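PDB 6E1Q: indole-3-acetic acid-amido synthetase GH3.15 from Arabidopsis thaliana, which catalyses the ATP-dependent conjugation of the auxin precursor indole-3-butyric acid, and of the herbicide 2,4-DB, to glutamine. Local coordinates for residues E208-A213 and W291-C296; G318-S323 and N338-P343. All coordinates share one frame; numbering follows the deposited sequence.

Interaction 1. Residues E208-A213 and W291-C296; sequences ERDNVA and WPKAKC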
ATOM      1  N   GLU A 208     -12.163 -18.577 -13.784  1.00 35.18           N
ATOM      2  CA  GLU A 208     -11.665 -19.443 -12.726  1.00 36.80           C
ATOM      3  C   GLU A 208     -12.387 -19.239 -11.399  1.00 40.68           C
ATOM      4  O   GLU A 208     -11.880 -19.676 -10.361  1.00 40.99           O
ATOM      5  CB  GLU A 208     -10.162 -19.218 -12.535  1.00 37.06           C
ATOM      6  CG  GLU A 208      -9.340 -19.733 -13.685  1.00 52.58           C
ATOM      7  CD  GLU A 208      -9.485 -21.241 -13.847  1.00 69.09           C
ATOM      8  OE1 GLU A 208      -8.909 -21.969 -13.007  1.00 72.73           O
ATOM      9  OE2 GLU A 208     -10.173 -21.687 -14.796  1.00 71.16           O
ATOM     10  N   ARG A 209     -13.570 -18.616 -11.408  1.00 32.30           N
ATOM     11  CA  ARG A 209     -14.176 -18.181 -10.146  1.00 35.01           C
ATOM     12  C   ARG A 209     -14.412 -19.345  -9.181  1.00 39.62           C
ATOM     13  O   ARG A 209     -14.417 -19.155  -7.953  1.00 34.17           O
ATOM     14  CB  ARG A 209     -15.485 -17.429 -10.425  1.00 33.10           C
ATOM     15  CG  ARG A 209     -16.591 -18.293 -11.028  1.00 26.00           C
ATOM     16  CD  ARG A 209     -17.762 -17.450 -11.476  1.00 37.57           C
ATOM     17  NE  ARG A 209     -18.556 -16.890 -10.372  1.00 41.86           N
ATOM     18  CZ  ARG A 209     -19.753 -17.346 -10.002  1.00 41.00           C
ATOM     19  NH1 ARG A 209     -20.304 -18.372 -10.636  1.00 39.86           N
ATOM     20  NH2 ARG A 209     -20.409 -16.768  -9.010  1.00 38.14           N
ATOM     21  N   ASP A 210     -14.606 -20.547  -9.697  1.00 42.10           N
ATOM     22  CA  ASP A 210     -14.855 -21.664  -8.796  1.00 41.13           C
ATOM     23  C   ASP A 210     -13.583 -22.181  -8.133  1.00 43.40           C
ATOM     24  O   ASP A 210     -13.680 -23.003  -7.220  1.00 43.35           O
ATOM     25  CB  ASP A 210     -15.560 -22.797  -9.547  1.00 47.88           C
ATOM     26  CG  ASP A 210     -16.230 -23.788  -8.608  1.00 60.19           C
ATOM     27  OD1 ASP A 210     -17.228 -23.422  -7.949  1.00 61.15           O
ATOM     28  OD2 ASP A 210     -15.738 -24.929  -8.515  1.00 72.60           O
ATOM     29  N   ASN A 211     -12.407 -21.703  -8.543  1.00 44.46           N
ATOM     30  CA  ASN A 211     -11.123 -22.164  -8.021  1.00 43.82           C
ATOM     31  C   ASN A 211     -10.418 -21.120  -7.171  1.00 42.06           C
ATOM     32  O   ASN A 211      -9.257 -21.327  -6.785  1.00 42.70           O
ATOM     33  CB  ASN A 211     -10.207 -22.573  -9.171  1.00 44.71           C
ATOM     34  CG  ASN A 211     -10.752 -23.737  -9.935  1.00 61.84           C
ATOM     35  OD1 ASN A 211     -11.290 -24.671  -9.339  1.00 72.04           O
ATOM     36  ND2 ASN A 211     -10.667 -23.676 -11.266  1.00 56.37           N
ATOM     37  N   VAL A 212     -11.089 -20.014  -6.869  1.00 36.72           N
ATOM     38  CA  VAL A 212     -10.475 -18.852  -6.238  1.00 32.89           C
ATOM     39  C   VAL A 212     -10.813 -18.876  -4.751  1.00 35.96           C
ATOM     40  O   VAL A 212     -11.989 -18.868  -4.364  1.00 31.68           O
ATOM     41  CB  VAL A 212     -10.950 -17.551  -6.909  1.00 34.09           C
ATOM     42  CG1 VAL A 212     -10.505 -16.302  -6.121  1.00 33.79           C
ATOM     43  CG2 VAL A 212     -10.449 -17.491  -8.327  1.00 30.07           C
ATOM     44  N   ALA A 213      -9.777 -18.901  -3.913  1.00 35.80           N
ATOM     45  CA  ALA A 213      -9.954 -18.913  -2.471  1.00 37.60           C
ATOM     46  C   ALA A 213      -9.610 -17.582  -1.817  1.00 38.60           C
ATOM     47  O   ALA A 213      -9.878 -17.410  -0.629  1.00 36.87           O
ATOM     48  CB  ALA A 213      -9.109 -20.028  -1.829  1.00 35.01           C
ATOM     49  N   TRP A 291     -16.970 -14.183  -6.586  1.00 34.94           N
ATOM     50  CA  TRP A 291     -16.019 -15.192  -6.133  1.00 33.33           C
ATOM     51  C   TRP A 291     -16.549 -15.803  -4.835  1.00 31.78           C
ATOM     52  O   TRP A 291     -16.038 -15.523  -3.741  1.00 30.64           O
ATOM     53  CB  TRP A 291     -14.620 -14.581  -6.024  1.00 31.71           C
ATOM     54  CG  TRP A 291     -14.103 -14.242  -7.400  1.00 28.26           C
ATOM     55  CD1 TRP A 291     -13.622 -15.135  -8.332  1.00 27.02           C
ATOM     56  CD2 TRP A 291     -14.076 -12.954  -8.033  1.00 27.96           C
ATOM     57  NE1 TRP A 291     -13.290 -14.479  -9.487  1.00 27.49           N
ATOM     58  CE2 TRP A 291     -13.559 -13.141  -9.336  1.00 28.73           C
ATOM     59  CE3 TRP A 291     -14.438 -11.660  -7.631  1.00 29.40           C
ATOM     60  CZ2 TRP A 291     -13.382 -12.078 -10.236  1.00 29.20           C
ATOM     61  CZ3 TRP A 291     -14.264 -10.607  -8.525  1.00 31.42           C
ATOM     62  CH2 TRP A 291     -13.746 -10.820  -9.816  1.00 27.33           C
ATOM     63  N   PRO A 292     -17.576 -16.657  -4.930  1.00 38.43           N
ATOM     64  CA  PRO A 292     -18.259 -17.156  -3.721  1.00 36.30           C
ATOM     65  C   PRO A 292     -17.447 -18.148  -2.906  1.00 42.52           C
ATOM     66  O   PRO A 292     -17.816 -18.424  -1.754  1.00 42.74           O
ATOM     67  CB  PRO A 292     -19.528 -17.807  -4.285  1.00 32.22           C
ATOM     68  CG  PRO A 292     -19.123 -18.248  -5.658  1.00 41.73           C
ATOM     69  CD  PRO A 292     -18.216 -17.146  -6.166  1.00 41.47           C
ATOM     70  N   LYS A 293     -16.353 -18.681  -3.440  1.00 38.67           N
ATOM     71  CA  LYS A 293     -15.464 -19.512  -2.644  1.00 45.08           C
ATOM     72  C   LYS A 293     -14.277 -18.744  -2.068  1.00 44.24           C
ATOM     73  O   LYS A 293     -13.439 -19.347  -1.387  1.00 38.11           O
ATOM     74  CB  LYS A 293     -14.983 -20.699  -3.474  1.00 44.42           C
ATOM     75  CG  LYS A 293     -16.118 -21.660  -3.794  1.00 52.37           C
ATOM     76  CD  LYS A 293     -15.715 -22.687  -4.833  1.00 59.57           C
ATOM     77  CE  LYS A 293     -16.644 -23.893  -4.817  1.00 64.00           C
ATOM     78  NZ  LYS A 293     -15.884 -25.121  -5.173  1.00 71.02           N
ATOM     79  N   ALA A 294     -14.185 -17.435  -2.299  1.00 38.27           N
ATOM     80  CA  ALA A 294     -13.088 -16.683  -1.703  1.00 39.19           C
ATOM     81  C   ALA A 294     -13.267 -16.628  -0.191  1.00 38.00           C
ATOM     82  O   ALA A 294     -14.389 -16.544   0.318  1.00 37.96           O
ATOM     83  CB  ALA A 294     -12.999 -15.261  -2.278  1.00 31.37           C
ATOM     84  N   LYS A 295     -12.149 -16.675   0.526  1.00 36.10           N
ATOM     85  CA  LYS A 295     -12.162 -16.712   1.978  1.00 38.79           C
ATOM     86  C   LYS A 295     -11.671 -15.419   2.618  1.00 41.61           C
ATOM     87  O   LYS A 295     -11.902 -15.215   3.811  1.00 37.80           O
ATOM     88  CB  LYS A 295     -11.308 -17.885   2.482  1.00 43.75           C
ATOM     89  CG  LYS A 295     -11.798 -19.247   1.996  1.00 45.77           C
ATOM     90  CD  LYS A 295     -13.250 -19.457   2.394  1.00 50.90           C
ATOM     91  CE  LYS A 295     -13.794 -20.771   1.853  1.00 58.17           C
ATOM     92  NZ  LYS A 295     -15.281 -20.801   1.975  1.00 65.32           N
ATOM     93  N   CYS A 296     -11.017 -14.541   1.869  1.00 34.01           N
ATOM     94  CA  CYS A 296     -10.590 -13.268   2.427  1.00 36.63           C
ATOM     95  C   CYS A 296     -10.170 -12.365   1.277  1.00 33.92           C
ATOM     96  O   CYS A 296      -9.979 -12.809   0.144  1.00 35.85           O
ATOM     97  CB  CYS A 296      -9.440 -13.442   3.429  1.00 34.94           C
ATOM     98  SG  CYS A 296      -7.911 -13.953   2.655  1.00 44.27           S
TER
HETATM   99  O   HOH W   1     -14.468 -17.920  -5.370  1.00 32.74           O
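Arg209 and Val212 bring carbon atoms to one corner of the Trp291 indole: Arg209 CB lies 3.6 Å from Trp291 CD1, and Val212 CB lies 3.9 Å from the same atom. The indole nitrogen bonds outside the pair, to the carbonyl oxygen of Gly205. Further out, Arg209 crosses Pro292 at about a right angle, NH2 standing 3.6 Å from Pro292 CD, while NE and NH2 of this guanidinium are taken up by the carbonyl oxygens of Leu290 and Arg289.

The charged contact is looser. Lys293 NZ makes a weak salt bridge to Asp210 OD2 at 3.4 Å, and the aliphatic part of the lysine runs past the aspartate backbone, with CD 3.2 Å from Asp210 O. Both residues are exposed, so solvent probably screens the pair.

Between the backbones, Lys295 N donates to Ala213 O at 2.7 Å (N-H...O 155°). One water completes the polar junction: it donates to Arg209 O and to Val212 O and accepts from Lys293 N, a backbone amide within the type I turn Trp291–Ala294.

Both segments belong to the GH3 N-terminal domain, of the ANL clan of adenylating enzymes, and the contact ties together two of its helix-to-strand connections. It lies just after helices 194-207 and 286-290, where the chain turns toward the neighbouring parallel strands 212-217 and 297-298. Strand 140-143 flanks 212-217 on its other side and brings Leu142 against Val212 and Trp291; helix 268-278 packs on Arg209.

Interaction 2. Residues G318-S323 and N338-P343; sequences GLPLTS and NPLCKP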
ATOM      1  N   GLY A 318     -19.108  -9.486   3.480  1.00 35.26           N
ATOM      2  CA  GLY A 318     -18.675 -10.182   4.675  1.00 37.29           C
ATOM      3  C   GLY A 318     -17.365 -10.934   4.555  1.00 40.28           C
ATOM      4  O   GLY A 318     -16.886 -11.467   5.564  1.00 46.76           O
ATOM      5  N   LEU A 319     -16.776 -11.031   3.367  1.00 34.08           N
ATOM      6  CA  LEU A 319     -15.420 -11.566   3.300  1.00 39.36           C
ATOM      7  C   LEU A 319     -14.516 -10.712   4.184  1.00 43.61           C
ATOM      8  O   LEU A 319     -14.556  -9.476   4.088  1.00 43.08           O
ATOM      9  CB  LEU A 319     -14.885 -11.573   1.879  1.00 36.95           C
ATOM     10  CG  LEU A 319     -15.642 -12.492   0.926  1.00 44.92           C
ATOM     11  CD1 LEU A 319     -15.075 -12.365  -0.471  1.00 41.63           C
ATOM     12  CD2 LEU A 319     -15.536 -13.904   1.443  1.00 47.77           C
ATOM     13  N   PRO A 320     -13.729 -11.309   5.076  1.00 41.43           N
ATOM     14  CA  PRO A 320     -12.890 -10.488   5.950  1.00 40.98           C
ATOM     15  C   PRO A 320     -11.797  -9.800   5.146  1.00 39.79           C
ATOM     16  O   PRO A 320     -11.190 -10.388   4.248  1.00 39.21           O
ATOM     17  CB  PRO A 320     -12.326 -11.497   6.961  1.00 37.78           C
ATOM     18  CG  PRO A 320     -12.444 -12.819   6.304  1.00 42.18           C
ATOM     19  CD  PRO A 320     -13.628 -12.749   5.388  1.00 37.03           C
ATOM     20  N   LEU A 321     -11.598  -8.519   5.432  1.00 36.52           N
ATOM     21  CA  LEU A 321     -10.482  -7.789   4.849  1.00 31.04           C
ATOM     22  C   LEU A 321      -9.252  -8.067   5.692  1.00 34.99           C
ATOM     23  O   LEU A 321      -9.246  -7.782   6.898  1.00 35.60           O
ATOM     24  CB  LEU A 321     -10.771  -6.293   4.798  1.00 30.90           C
ATOM     25  CG  LEU A 321     -12.153  -5.872   4.299  1.00 41.69           C
ATOM     26  CD1 LEU A 321     -12.233  -4.361   4.287  1.00 41.65           C
ATOM     27  CD2 LEU A 321     -12.429  -6.451   2.912  1.00 34.95           C
ATOM     28  N   THR A 322      -8.225  -8.645   5.082  1.00 32.65           N
ATOM     29  CA  THR A 322      -7.013  -8.969   5.820  1.00 31.35           C
ATOM     30  C   THR A 322      -5.846  -8.129   5.318  1.00 33.79           C
ATOM     31  O   THR A 322      -5.781  -7.753   4.148  1.00 31.52           O
ATOM     32  CB  THR A 322      -6.672 -10.464   5.721  1.00 34.34           C
ATOM     33  OG1 THR A 322      -6.476 -10.835   4.348  1.00 36.40           O
ATOM     34  CG2 THR A 322      -7.799 -11.298   6.308  1.00 34.03           C
ATOM     35  N   SER A 323      -4.928  -7.822   6.231  1.00 31.17           N
ATOM     36  CA  SER A 323      -3.676  -7.145   5.907  1.00 33.64           C
ATOM     37  C   SER A 323      -2.600  -7.914   6.670  1.00 35.65           C
ATOM     38  O   SER A 323      -2.438  -7.751   7.885  1.00 39.07           O
ATOM     39  CB  SER A 323      -3.720  -5.663   6.280  1.00 39.06           C
ATOM     40  OG  SER A 323      -2.482  -5.025   5.996  1.00 47.93           O
ATOM     41  N   ASN A 338      -2.548 -12.023  13.791  1.00 37.97           N
ATOM     42  CA  ASN A 338      -3.992 -12.172  13.990  1.00 38.03           C
ATOM     43  C   ASN A 338      -4.717 -11.675  12.748  1.00 35.99           C
ATOM     44  O   ASN A 338      -5.390 -10.638  12.776  1.00 36.16           O
ATOM     45  CB  ASN A 338      -4.463 -11.424  15.237  1.00 40.47           C
ATOM     46  CG  ASN A 338      -5.925 -11.690  15.547  1.00 47.57           C
ATOM     47  OD1 ASN A 338      -6.519 -12.621  15.007  1.00 47.27           O
ATOM     48  ND2 ASN A 338      -6.507 -10.878  16.424  1.00 41.49           N
ATOM     49  N   PRO A 339      -4.622 -12.416  11.643  1.00 39.93           N
ATOM     50  CA  PRO A 339      -5.045 -11.855  10.344  1.00 37.63           C
ATOM     51  C   PRO A 339      -6.534 -11.562  10.243  1.00 37.80           C
ATOM     52  O   PRO A 339      -6.920 -10.692   9.457  1.00 38.85           O
ATOM     53  CB  PRO A 339      -4.610 -12.930   9.334  1.00 41.33           C
ATOM     54  CG  PRO A 339      -4.379 -14.196  10.160  1.00 41.57           C
ATOM     55  CD  PRO A 339      -3.961 -13.729  11.519  1.00 38.71           C
ATOM     56  N   LEU A 340      -7.382 -12.240  11.013  1.00 30.89           N
ATOM     57  CA  LEU A 340      -8.823 -12.004  10.992  1.00 40.74           C
ATOM     58  C   LEU A 340      -9.282 -10.952  12.000  1.00 42.31           C
ATOM     59  O   LEU A 340     -10.488 -10.815  12.218  1.00 40.68           O
ATOM     60  CB  LEU A 340      -9.577 -13.316  11.230  1.00 43.94           C
ATOM     61  CG  LEU A 340      -9.423 -14.330  10.084  1.00 50.03           C
ATOM     62  CD1 LEU A 340     -10.283 -15.584  10.324  1.00 46.95           C
ATOM     63  CD2 LEU A 340      -9.719 -13.697   8.720  1.00 41.14           C
ATOM     64  N   CYS A 341      -8.357 -10.201  12.603  1.00 40.24           N
ATOM     65  CA  CYS A 341      -8.722  -9.079  13.458  1.00 37.22           C
ATOM     66  C   CYS A 341      -9.560  -8.055  12.689  1.00 42.00           C
ATOM     67  O   CYS A 341      -9.622  -8.058  11.457  1.00 37.98           O
ATOM     68  CB  CYS A 341      -7.470  -8.377  13.988  1.00 36.77           C
ATOM     69  SG  CYS A 341      -6.463  -7.599  12.673  1.00 38.44           S
ATOM     70  N   LYS A 342     -10.195  -7.164  13.448  1.00 39.04           N
ATOM     71  CA  LYS A 342     -10.839  -5.993  12.874  1.00 43.62           C
ATOM     72  C   LYS A 342      -9.815  -5.179  12.092  1.00 36.40           C
ATOM     73  O   LYS A 342      -8.692  -4.982  12.571  1.00 37.17           O
ATOM     74  CB  LYS A 342     -11.437  -5.113  13.976  1.00 53.17           C
ATOM     75  CG  LYS A 342     -12.914  -5.285  14.232  1.00 70.68           C
ATOM     76  CD  LYS A 342     -13.459  -4.099  15.030  1.00 83.68           C
ATOM     77  CE  LYS A 342     -14.228  -3.142  14.130  1.00 93.57           C
ATOM     78  NZ  LYS A 342     -15.367  -3.827  13.452  1.00 98.66           N
ATOM     79  N   PRO A 343     -10.173  -4.671  10.908  1.00 38.55           N
ATOM     80  CA  PRO A 343      -9.212  -3.871  10.127  1.00 39.64           C
ATOM     81  C   PRO A 343      -8.639  -2.709  10.899  1.00 40.52           C
ATOM     82  O   PRO A 343      -7.475  -2.342  10.687  1.00 40.32           O
ATOM     83  CB  PRO A 343     -10.047  -3.403   8.927  1.00 43.57           C
ATOM     84  CG  PRO A 343     -11.055  -4.492   8.749  1.00 38.32           C
ATOM     85  CD  PRO A 343     -11.404  -4.948  10.145  1.00 39.49           C
TER
HETATM   86  O   HOH W   2      -8.021  -6.779   9.195  1.00 36.99           O
HETATM   87  O   HOH W   3     -10.775  -9.139   9.268  1.00 49.76           O
HETATM   88  O   HOH W   4      -5.873  -8.223   8.906  1.00 32.39           O
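The start of strand 321-327, which leads into the ATP-binding residues Phe325 to Glu330, meets the turn that follows strand 332-335, and the two are joined by small apolar contacts and by waters. Leu340 reaches back from the turn with its CD2 branch, which sits 3.7 Å from Pro320 CG, the leucine running alongside the proline in the same direction. The same methyl group lies 3.9 Å from Thr322 CG2, and CG2 in turn comes to 3.3 Å from Pro339 O. With chi1 at 60°, Thr322 CG2 is anti to the carbonyl carbon and faces the turn, while the hydroxyl OG1 is hydrogen-bonded to Glu298, a residue of the ligand pocket. Farther along, Pro343 packs more loosely, its CG 4.4 Å from Leu321 CB.

Water carries the polar part of the contact. Leu321 O and Cys341 O are both acceptors, and a water reconciles them by donating to each, at 3.1 Å to Leu321 O and 2.7 Å to Cys341 O. A second water lies within reach of the same two oxygens. A third accepts from Ser323 N and lies 2.7 Å from Pro339 O, spanning an amide and a carbonyl too far apart to bond directly. The turn itself, type I from Asn338 to Cys341, is closed by Cys341 N bonding to Asn338 O.

Ile297 shares backbone hydrogen bonds with Pro320 and Thr322, and Ser299, just past strand 297-298, with Thr322. Helix 309-316 covers Leu321 and Pro343, helix 112-132 packs on Pro339, and Ser323 OG bonds to Tyr348 OH at the start of strand 348-350.

In the fold
Interaction 1 comes first in sequence, its last residue preceding the first of interaction 2, and their centres lie 16 Å apart on the same side of the molecule. Strand 297-298 connects them: it runs on from 291-296 and lies between 212-217 and 321-327, parallel to both. The contacts also touch directly, Ala294 O approaching Leu319 CD2 at 3.1 Å and Cys296 SG approaching Thr322 OG1 at 3.8 Å. Together they pack the starts of three adjacent strands whose later residues, among them Arg214, Glu298 and Phe325, line the ligand pocket. Cys296 and Thr322 each have a side chain about 7 Å from a bound (2,4-dichlorophenoxy)acetic acid, placing these parts of the two contacts near that pocket.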